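PDB 6TAB: SLT domain-containing protein, which is a lysozyme-like peptidoglycan hydrolase of altered substrate specificity that facilitates exit of the predator Bdellovibrio bacteriovorus from its prey cell. Local coordinates for residues Ile201-Arg206 with Arg227-Leu232; Gln130-Val135 with Gly212-Lys217. All coordinates share one frame; numbering follows the deposited sequence.

Interaction 1: residues Ile201-Arg206 with Arg227-Leu232; sequences IRILDR and RYWSVL
Ile203 meets both Tyr228 and Trp229 through its two branches. The contact is apolar, and it has a CH-pi part and a plain packing part. In the CH-pi part, the CD1 methyl of Ile203 sits over the centre of the Tyr228 ring. Ile203 CD1 lies 4.0 Å from the ring centroid and only 3° off the ring normal. Tyr228 CG stands anti to the backbone N (chi1 -163°), which sets the direction of the ring, and the near-perpendicular chi2 of -89° sets the turn of its face. The CG2 branch makes the plain packing. Ile203 CG2 lies 3.8 Å from Tyr228 CB and 3.7 Å from Trp229 CZ3. It reaches the indole obliquely.

Leu204 adds the next contact along the helix. Its CB leaves the backbone to one side, but the branched end comes nearer to the indole. Leu204 CD2 comes to 3.9 Å from Trp229 CZ3. The far corner of the six-membered ring thus lies against two consecutive helix residues.

These residues belong to the lysozyme-like fold of the transglycosylase SLT family. Helix 193-211 packs here on the loop that leads to helix 238-248. Trp229 also touches Met139 and Glu143 of helix 125-144, so the indole joins three parts of the fold.

Within the loop the two aromatic rings also pack on each other. Tyr228 CD1 stands 3.6 Å above the plane of the Trp229 ring, over its centre. The polar ends of both rings are held by other residues. Tyr228 OH hydrogen-bonds to Ser176 OG, and Trp229 NE1 to Leu170 O. The NE1 bond helps fix the turn of the indole, while the OH bond holds the far end of the phenol. Just after Trp229, a backbone bond of 3.2 Å from Leu232 N to Trp229 O closes the short 3-10 turn.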
loop_
_atom_site.group_PDB
_atom_site.type_symbol
_atom_site.label_atom_id
_atom_site.label_comp_id
_atom_site.label_asym_id
_atom_site.label_seq_id
_atom_site.Cartn_x
_atom_site.Cartn_y
_atom_site.Cartn_z
ATOM N N ILE A 201 -0.901 -4.337 3.881
ATOM C CA ILE A 201 -0.011 -4.112 5.034
ATOM C C ILE A 201 1.039 -5.244 5.140
ATOM O O ILE A 201 2.236 -4.962 5.361
ATOM C CB ILE A 201 -0.800 -3.904 6.355
ATOM C CG1 ILE A 201 -1.649 -2.625 6.302
ATOM C CG2 ILE A 201 0.149 -3.886 7.517
ATOM C CD1 ILE A 201 -2.740 -2.540 7.350
ATOM N N ARG A 202 0.619 -6.510 5.011
ATOM C CA ARG A 202 1.570 -7.643 5.066
ATOM C C ARG A 202 2.648 -7.509 3.973
ATOM O O ARG A 202 3.836 -7.844 4.231
ATOM C CB ARG A 202 0.861 -9.001 4.930
ATOM C CG ARG A 202 -0.042 -9.393 6.096
ATOM C CD ARG A 202 -0.704 -10.754 5.854
ATOM N NE ARG A 202 -1.523 -11.233 6.952
ATOM C CZ ARG A 202 -1.121 -12.017 7.956
ATOM N NH1 ARG A 202 0.164 -12.332 8.099
ATOM N NH2 ARG A 202 -2.019 -12.481 8.820
ATOM N N ILE A 203 2.298 -7.111 2.750
ATOM C CA ILE A 203 3.245 -7.013 1.635
ATOM C C ILE A 203 4.281 -5.911 1.914
ATOM O O ILE A 203 5.512 -6.131 1.802
ATOM C CB ILE A 203 2.500 -6.800 0.298
ATOM C CG1 ILE A 203 1.606 -8.003 -0.052
ATOM C CG2 ILE A 203 3.473 -6.476 -0.827
ATOM C CD1 ILE A 203 0.609 -7.735 -1.196
ATOM N N LEU A 204 3.813 -4.726 2.380
ATOM C CA LEU A 204 4.716 -3.627 2.771
ATOM C C LEU A 204 5.605 -4.044 3.963
ATOM O O LEU A 204 6.810 -3.711 4.012
ATOM C CB LEU A 204 3.924 -2.356 3.092
ATOM C CG LEU A 204 3.209 -1.694 1.909
ATOM C CD1 LEU A 204 2.233 -0.626 2.387
ATOM C CD2 LEU A 204 4.212 -1.053 0.927
ATOM N N ASP A 205 5.010 -4.718 4.958
ATOM C CA ASP A 205 5.755 -5.134 6.159
ATOM C C ASP A 205 6.957 -6.038 5.779
ATOM O O ASP A 205 8.037 -5.957 6.412
ATOM C CB ASP A 205 4.853 -5.839 7.184
ATOM C CG ASP A 205 5.504 -6.126 8.524
ATOM O OD1 ASP A 205 5.612 -5.160 9.331
ATOM O OD2 ASP A 205 5.872 -7.306 8.776
ATOM N N ARG A 206 6.806 -6.880 4.790
ATOM C CA ARG A 206 7.896 -7.720 4.351
ATOM C C ARG A 206 8.950 -6.911 3.600
ATOM O O ARG A 206 10.099 -6.925 3.993
ATOM C CB ARG A 206 7.409 -8.846 3.427
ATOM C CG ARG A 206 8.579 -9.778 3.046
ATOM C CD ARG A 206 8.424 -10.644 1.846
ATOM N NE ARG A 206 7.540 -11.734 2.074
ATOM C CZ ARG A 206 7.158 -12.647 1.144
ATOM N NH1 ARG A 206 7.553 -12.632 -0.152
ATOM N NH2 ARG A 206 6.309 -13.555 1.523
ATOM N N ARG A 227 8.434 -3.582 -5.306
ATOM C CA ARG A 227 8.522 -5.041 -5.645
ATOM C C ARG A 227 7.159 -5.570 -6.148
ATOM O O ARG A 227 7.124 -6.443 -7.039
ATOM C CB ARG A 227 8.960 -5.853 -4.412
ATOM C CG ARG A 227 10.389 -5.613 -3.928
ATOM C CD ARG A 227 11.128 -6.878 -3.676
ATOM N NE ARG A 227 12.438 -6.665 -3.094
ATOM C CZ ARG A 227 13.354 -7.631 -3.084
ATOM N NH1 ARG A 227 13.200 -8.722 -3.854
ATOM N NH2 ARG A 227 14.438 -7.474 -2.342
ATOM N N TYR A 228 6.040 -5.072 -5.596
ATOM C CA TYR A 228 4.687 -5.627 -5.886
ATOM C C TYR A 228 3.871 -4.695 -6.808
ATOM O O TYR A 228 3.175 -5.201 -7.694
ATOM C CB TYR A 228 3.905 -5.888 -4.581
ATOM C CG TYR A 228 2.716 -6.812 -4.773
ATOM C CD1 TYR A 228 1.455 -6.319 -5.117
ATOM C CD2 TYR A 228 2.854 -8.194 -4.651
ATOM C CE1 TYR A 228 0.385 -7.169 -5.375
ATOM C CE2 TYR A 228 1.796 -9.050 -4.892
ATOM C CZ TYR A 228 0.562 -8.546 -5.279
ATOM O OH TYR A 228 -0.495 -9.392 -5.542
ATOM N N TRP A 229 3.909 -3.370 -6.574
ATOM C CA TRP A 229 2.947 -2.415 -7.222
ATOM C C TRP A 229 3.631 -1.519 -8.267
ATOM O O TRP A 229 4.556 -0.750 -7.965
ATOM C CB TRP A 229 2.234 -1.550 -6.174
ATOM C CG TRP A 229 1.232 -2.254 -5.316
ATOM C CD1 TRP A 229 -0.041 -2.594 -5.673
ATOM C CD2 TRP A 229 1.391 -2.680 -3.944
ATOM N NE1 TRP A 229 -0.682 -3.226 -4.640
ATOM C CE2 TRP A 229 0.157 -3.263 -3.553
ATOM C CE3 TRP A 229 2.449 -2.634 -3.006
ATOM C CZ2 TRP A 229 -0.053 -3.730 -2.245
ATOM C CZ3 TRP A 229 2.233 -3.082 -1.724
ATOM C CH2 TRP A 229 1.011 -3.646 -1.357
ATOM N N SER A 230 3.086 -1.540 -9.490
ATOM C CA SER A 230 3.574 -0.703 -10.589
ATOM C C SER A 230 3.428 0.804 -10.295
ATOM O O SER A 230 4.262 1.606 -10.731
ATOM C CB SER A 230 2.861 -1.086 -11.870
ATOM O OG SER A 230 1.475 -0.707 -11.825
ATOM N N VAL A 231 2.398 1.195 -9.521
ATOM C CA VAL A 231 2.131 2.635 -9.224
ATOM C C VAL A 231 3.244 3.233 -8.354
ATOM O O VAL A 231 3.383 4.462 -8.316
ATOM C CB VAL A 231 0.735 2.892 -8.613
ATOM C CG1 VAL A 231 -0.367 2.497 -9.600
ATOM C CG2 VAL A 231 0.550 2.280 -7.221
ATOM N N LEU A 232 4.051 2.389 -7.680
ATOM C CA LEU A 232 5.192 2.844 -6.850
ATOM C C LEU A 232 6.518 2.838 -7.634
ATOM O O LEU A 232 7.548 3.236 -7.054
ATOM C CB LEU A 232 5.303 2.002 -5.562
ATOM C CG LEU A 232 4.180 2.178 -4.544
ATOM C CD1 LEU A 232 4.389 1.274 -3.342
ATOM C CD2 LEU A 232 4.017 3.631 -4.093
#

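Interaction 2: residues Gln130-Val135 with Gly212-Lys217; sequences QYWAFV and GRIAGK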
loop_
_atom_site.group_PDB
_atom_site.type_symbol
_atom_site.label_atom_id
_atom_site.label_comp_id
_atom_site.label_asym_id
_atom_site.label_seq_id
_atom_site.Cartn_x
_atom_site.Cartn_y
_atom_site.Cartn_z
ATOM N N GLN A 130 -0.672 7.353 10.812
ATOM C CA GLN A 130 -1.412 8.296 9.950
ATOM C C GLN A 130 -0.775 8.373 8.549
ATOM O O GLN A 130 -1.526 8.423 7.526
ATOM C CB GLN A 130 -1.507 9.681 10.610
ATOM C CG GLN A 130 -2.436 9.746 11.823
ATOM C CD GLN A 130 -2.359 11.084 12.521
ATOM O OE1 GLN A 130 -2.432 12.141 11.894
ATOM N NE2 GLN A 130 -2.246 11.062 13.842
ATOM N N TYR A 131 0.567 8.453 8.471
ATOM C CA TYR A 131 1.311 8.524 7.207
ATOM C C TYR A 131 0.977 7.302 6.318
ATOM O O TYR A 131 0.622 7.420 5.136
ATOM C CB TYR A 131 2.842 8.616 7.489
ATOM C CG TYR A 131 3.651 8.581 6.210
ATOM C CD1 TYR A 131 3.801 9.711 5.420
ATOM C CD2 TYR A 131 4.244 7.411 5.754
ATOM C CE1 TYR A 131 4.446 9.689 4.191
ATOM C CE2 TYR A 131 4.939 7.371 4.558
ATOM C CZ TYR A 131 5.042 8.503 3.759
ATOM O OH TYR A 131 5.683 8.444 2.541
ATOM N N TRP A 132 1.150 6.100 6.902
ATOM C CA TRP A 132 0.975 4.863 6.107
ATOM C C TRP A 132 -0.480 4.679 5.660
ATOM O O TRP A 132 -0.719 4.176 4.539
ATOM C CB TRP A 132 1.571 3.626 6.825
ATOM C CG TRP A 132 3.062 3.591 6.626
ATOM C CD1 TRP A 132 4.029 3.968 7.521
ATOM C CD2 TRP A 132 3.760 3.346 5.388
ATOM N NE1 TRP A 132 5.284 3.910 6.946
ATOM C CE2 TRP A 132 5.151 3.513 5.631
ATOM C CE3 TRP A 132 3.341 2.942 4.121
ATOM C CZ2 TRP A 132 6.080 3.397 4.598
ATOM C CZ3 TRP A 132 4.277 2.758 3.129
ATOM C CH2 TRP A 132 5.633 2.989 3.363
ATOM N N ALA A 133 -1.456 5.037 6.509
ATOM C CA ALA A 133 -2.882 4.991 6.033
ATOM C C ALA A 133 -3.109 5.940 4.829
ATOM O O ALA A 133 -3.779 5.561 3.861
ATOM C CB ALA A 133 -3.834 5.255 7.159
ATOM N N PHE A 134 -2.510 7.138 4.859
ATOM C CA PHE A 134 -2.618 8.065 3.744
ATOM C C PHE A 134 -1.967 7.475 2.478
ATOM O O PHE A 134 -2.533 7.482 1.351
ATOM C CB PHE A 134 -2.018 9.436 4.078
ATOM C CG PHE A 134 -2.196 10.437 2.953
ATOM C CD1 PHE A 134 -1.290 10.501 1.899
ATOM C CD2 PHE A 134 -3.328 11.249 2.875
ATOM C CE1 PHE A 134 -1.484 11.353 0.820
ATOM C CE2 PHE A 134 -3.522 12.102 1.792
ATOM C CZ PHE A 134 -2.617 12.154 0.757
ATOM N N VAL A 135 -0.713 6.973 2.593
ATOM C CA VAL A 135 -0.024 6.414 1.411
ATOM C C VAL A 135 -0.822 5.232 0.817
ATOM O O VAL A 135 -1.024 5.147 -0.411
ATOM C CB VAL A 135 1.434 6.030 1.714
ATOM C CG1 VAL A 135 2.065 5.253 0.563
ATOM C CG2 VAL A 135 2.257 7.278 2.035
ATOM N N GLY A 212 14.777 -1.751 3.474
ATOM C CA GLY A 212 15.122 -0.507 4.157
ATOM C C GLY A 212 14.723 0.765 3.416
ATOM O O GLY A 212 15.342 1.828 3.660
ATOM N N ARG A 213 13.708 0.693 2.535
ATOM C CA ARG A 213 13.285 1.840 1.712
ATOM C C ARG A 213 11.862 1.591 1.213
ATOM O O ARG A 213 11.389 0.437 1.162
ATOM C CB ARG A 213 14.291 2.113 0.592
ATOM C CG ARG A 213 14.484 0.968 -0.373
ATOM C CD ARG A 213 15.668 1.160 -1.350
ATOM N NE ARG A 213 15.405 2.275 -2.235
ATOM C CZ ARG A 213 16.180 3.325 -2.475
ATOM N NH1 ARG A 213 17.423 3.364 -2.028
ATOM N NH2 ARG A 213 15.698 4.328 -3.203
ATOM N N ILE A 214 11.191 2.706 0.866
ATOM C CA ILE A 214 9.787 2.669 0.414
ATOM C C ILE A 214 9.632 2.150 -1.021
ATOM O O ILE A 214 8.699 1.356 -1.302
ATOM C CB ILE A 214 9.137 4.052 0.592
ATOM C CG1 ILE A 214 9.073 4.430 2.080
ATOM C CG2 ILE A 214 7.761 4.141 -0.076
ATOM C CD1 ILE A 214 8.723 5.887 2.377
ATOM N N ALA A 215 10.522 2.598 -1.914
ATOM C CA ALA A 215 10.421 2.246 -3.346
ATOM C C ALA A 215 11.818 2.386 -3.981
ATOM O O ALA A 215 12.839 2.280 -3.286
ATOM C CB ALA A 215 9.329 3.087 -3.996
ATOM N N GLY A 216 11.866 2.597 -5.298
ATOM C CA GLY A 216 13.104 2.840 -6.073
ATOM C C GLY A 216 13.719 1.561 -6.650
ATOM O O GLY A 216 13.348 0.443 -6.317
ATOM N N LYS A 217 14.630 1.766 -7.607
ATOM C CA LYS A 217 15.351 0.704 -8.269
ATOM C C LYS A 217 16.840 0.834 -7.901
ATOM O O LYS A 217 17.432 1.886 -8.081
ATOM C CB LYS A 217 15.150 0.779 -9.786
ATOM C CG LYS A 217 15.707 -0.391 -10.584
ATOM C CD LYS A 217 15.655 -0.210 -12.105
ATOM C CE LYS A 217 14.494 -0.911 -12.754
ATOM N NZ LYS A 217 14.780 -1.195 -14.178
#
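Ile214 projects from its loop toward two aromatic residues of helix 125-144, Trp132 and Tyr131. Its CG1 branch does the touching. Ile214 CG1 lies 3.9 Å from Trp132 CH2 and 4.0 Å from Trp132 CZ2. It comes to the edge of the indole, near the ring plane, on the benzo side. Farther out on the same branch, Ile214 CD1 lies 4.0 Å from Tyr131 OH. Tyr131 and Ile214 approach from opposite directions. Ile214 CG1 is anti to its own carbonyl carbon (chi1 -64°), and the extended chi2 carries CD1 on to the phenol end.

Within the helix the two rings pack on each other, and Tyr131 also packs on Val135. Tyr131 CD2 lies 3.8 Å above the Trp132 ring plane, offset toward the rim. Val135 CG2 stands 3.5 Å above one face of the Tyr131 ring, again toward the rim. The polar ends have their own partners. Tyr131 OH bonds to Ser247 OG, and Trp132 NE1 to Tyr120 OH.

The loop has a separate set of holds. Arg213 NE gives a nearly straight bond of 2.8 Å to Ala215 O, with an N-H...O angle of 169°. The acceptor lies in the guanidinium plane. This bond spans Ile214 and probably helps hold the local bend. Asp112 receives the backbone N-H groups of Ile214 and Ala215, one on each carboxylate oxygen. Phe116 of helix 113-116 touches Ile214, Ala215 and Tyr131.

In this lysozyme-like fold the contact ties the loop after helix 193-211 to helix 125-144. The ring polar atoms and these two loop N-H groups bond to residues outside both segments. Van der Waals packing by one buried isoleucine is what joins the segments.

Both contacts are buried, with centres about 9 Å apart, and neither is a surface patch. Interaction 1 sets helix 193-211 on the loop at 227-232. Interaction 2 sets the loop just after that helix on helix 125-144, which Leu204 and Trp229 of interaction 1 also touch. Their segments alternate along the chain. Interaction 1 is the larger, with 222 Å² buried against 114 Å². Its isoleucine lies over a ring face, whereas in interaction 2 the isoleucine meets an indole at its edge. The two patches touch directly: Leu204 CD1 is 4.0 Å from Trp132 CZ3, and Leu232 O is 3.5 Å from Ala215 CB. They adjoin within the same buried interior.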